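Long-range contact in alcohol dehydrogenase (Aeropyrum pernix, PDB 1H2B), which probably oxidises alcohols with NAD+ as a zinc-dependent alcohol dehydrogenase of a hyperthermophilic archaeon: residues B[212-217]-B[230-235]. Residues are numbered along the deposited sequence; the frame is centred on the assembly and turned at random.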
loop_
_atom_site.group_PDB
_atom_site.type_symbol
_atom_site.label_atom_id
_atom_site.label_comp_id
_atom_site.label_asym_id
_atom_site.label_seq_id
_atom_site.Cartn_x
_atom_site.Cartn_y
_atom_site.Cartn_z
ATOM N N ALA B 212 -14.556 5.758 10.245
ATOM C CA ALA B 212 -14.062 6.253 11.502
ATOM C C ALA B 212 -15.066 7.109 12.245
ATOM O O ALA B 212 -16.000 7.656 11.630
ATOM C CB ALA B 212 -12.783 7.047 11.282
ATOM N N THR B 213 -14.870 7.176 13.559
ATOM C CA THR B 213 -15.621 8.098 14.437
ATOM C C THR B 213 -15.002 9.485 14.255
ATOM O O THR B 213 -13.800 9.641 14.482
ATOM C CB THR B 213 -15.513 7.627 15.887
ATOM O OG1 THR B 213 -16.161 6.335 15.988
ATOM C CG2 THR B 213 -16.306 8.530 16.797
ATOM N N VAL B 214 -15.837 10.461 13.906
ATOM C CA VAL B 214 -15.360 11.787 13.505
ATOM C C VAL B 214 -15.540 12.775 14.656
ATOM O O VAL B 214 -16.664 12.991 15.141
ATOM C CB VAL B 214 -16.111 12.283 12.280
ATOM C CG1 VAL B 214 -15.654 13.698 11.925
ATOM C CG2 VAL B 214 -15.868 11.315 11.107
ATOM N N ILE B 215 -14.439 13.365 15.124
ATOM C CA ILE B 215 -14.491 14.409 16.175
ATOM C C ILE B 215 -14.095 15.736 15.484
ATOM O O ILE B 215 -12.957 15.840 14.948
ATOM C CB ILE B 215 -13.491 14.118 17.311
ATOM C CG1 ILE B 215 -13.755 12.717 17.942
ATOM C CG2 ILE B 215 -13.556 15.244 18.389
ATOM C CD1 ILE B 215 -12.627 12.245 18.856
ATOM N N ALA B 216 -14.988 16.724 15.441
ATOM C CA ALA B 216 -14.670 17.983 14.717
ATOM C C ALA B 216 -14.380 19.058 15.747
ATOM O O ALA B 216 -15.146 19.199 16.745
ATOM C CB ALA B 216 -15.820 18.428 13.830
ATOM N N LEU B 217 -13.321 19.844 15.506
ATOM C CA LEU B 217 -12.928 20.936 16.409
ATOM C C LEU B 217 -13.056 22.267 15.718
ATOM O O LEU B 217 -12.688 22.423 14.551
ATOM C CB LEU B 217 -11.447 20.769 16.791
ATOM C CG LEU B 217 -11.218 19.841 18.003
ATOM C CD1 LEU B 217 -11.664 18.432 17.722
ATOM C CD2 LEU B 217 -9.736 19.809 18.393
ATOM N N LEU B 230 -23.438 18.025 9.490
ATOM C CA LEU B 230 -22.737 17.330 8.421
ATOM C C LEU B 230 -22.270 15.952 8.835
ATOM O O LEU B 230 -21.656 15.236 8.037
ATOM C CB LEU B 230 -21.561 18.188 7.918
ATOM C CG LEU B 230 -21.964 19.502 7.259
ATOM C CD1 LEU B 230 -20.737 20.326 6.924
ATOM C CD2 LEU B 230 -22.820 19.266 5.990
ATOM N N GLY B 231 -22.555 15.574 10.068
ATOM C CA GLY B 231 -22.364 14.195 10.465
ATOM C C GLY B 231 -21.265 13.911 11.468
ATOM O O GLY B 231 -20.968 12.736 11.701
ATOM N N ALA B 232 -20.628 14.937 12.035
ATOM C CA ALA B 232 -19.605 14.663 13.038
ATOM C C ALA B 232 -20.234 13.899 14.195
ATOM O O ALA B 232 -21.363 14.231 14.631
ATOM C CB ALA B 232 -18.949 15.972 13.584
ATOM N N ASP B 233 -19.509 12.917 14.722
ATOM C CA ASP B 233 -19.991 12.130 15.840
ATOM C C ASP B 233 -19.903 12.904 17.148
ATOM O O ASP B 233 -20.720 12.711 18.066
ATOM C CB ASP B 233 -19.227 10.811 15.910
ATOM C CG ASP B 233 -19.477 9.987 14.695
ATOM O OD1 ASP B 233 -18.611 9.866 13.799
ATOM O OD2 ASP B 233 -20.623 9.490 14.505
ATOM N N HIS B 234 -18.893 13.767 17.238
ATOM C CA HIS B 234 -18.652 14.557 18.428
ATOM C C HIS B 234 -18.085 15.870 17.939
ATOM O O HIS B 234 -17.373 15.915 16.917
ATOM C CB HIS B 234 -17.623 13.914 19.376
ATOM C CG HIS B 234 -18.048 12.605 19.931
ATOM N ND1 HIS B 234 -18.928 12.488 20.987
ATOM C CD2 HIS B 234 -17.733 11.340 19.560
ATOM C CE1 HIS B 234 -19.151 11.212 21.233
ATOM N NE2 HIS B 234 -18.429 10.495 20.387
ATOM N N VAL B 235 -18.424 16.952 18.639
ATOM C CA VAL B 235 -17.743 18.219 18.350
ATOM C C VAL B 235 -17.098 18.745 19.597
ATOM O O VAL B 235 -17.580 18.501 20.721
ATOM C CB VAL B 235 -18.681 19.277 17.717
ATOM C CG1 VAL B 235 -19.273 18.727 16.431
ATOM C CG2 VAL B 235 -19.797 19.719 18.702
HETATM O O HOH W 1 -18.850 7.606 12.391
#
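Asp233 reaches across to strand 213-218 and accepts a hydrogen bond from the amide of Val214, OD1 to Val214 N 2.8 Å and nearly straight at 175°. The bond uses the anti lone pair of OD1; CG lies beside the backbone N of Asp233 (chi1 -63°), which swings the carboxylate back toward the start of the neighbouring strand. Val214 O is gripped twice, by Asp233 N at 2.9 Å and by His234 N at 3.2 Å. Parallel pairing then takes over, with Ala216 N on His234 O at 2.9 Å, and Val235 CA resting against Ala216 O.

The closely packed part centres on the buried Val214 and Ala216. There the methyls of Ala216 and Ala232 meet tip to tip, CB to CB 4.0 Å, and Ala227 of helix 221-229 closes over them. The end at Thr213, Asp233 and His234 is partly open to solvent: Thr213 CG2 meets the imidazole at its edge, near the ring plane, 4.2 Å from CD2, while Leu249 of helix 242-249 touches Ile215 and His234. A water bridges Asp233 OD1 and Ala212 O at the strand's beginning, and Lys207 makes a long, weak ion pair with the same OD1.

An alanine in place of Asp233 would probably leave Val214 N without its acceptor and the water without one of its acceptors. The contact closes a beta-alpha-beta crossover of the Rossmann fold, joining strand 234-237, outermost within the chain, to the strand whose Leu217 touches the dinucleotide. The carboxylate thus seems to stand in for a backbone carbonyl, carrying the bonding one step ahead of the paired residues of strand 234-237.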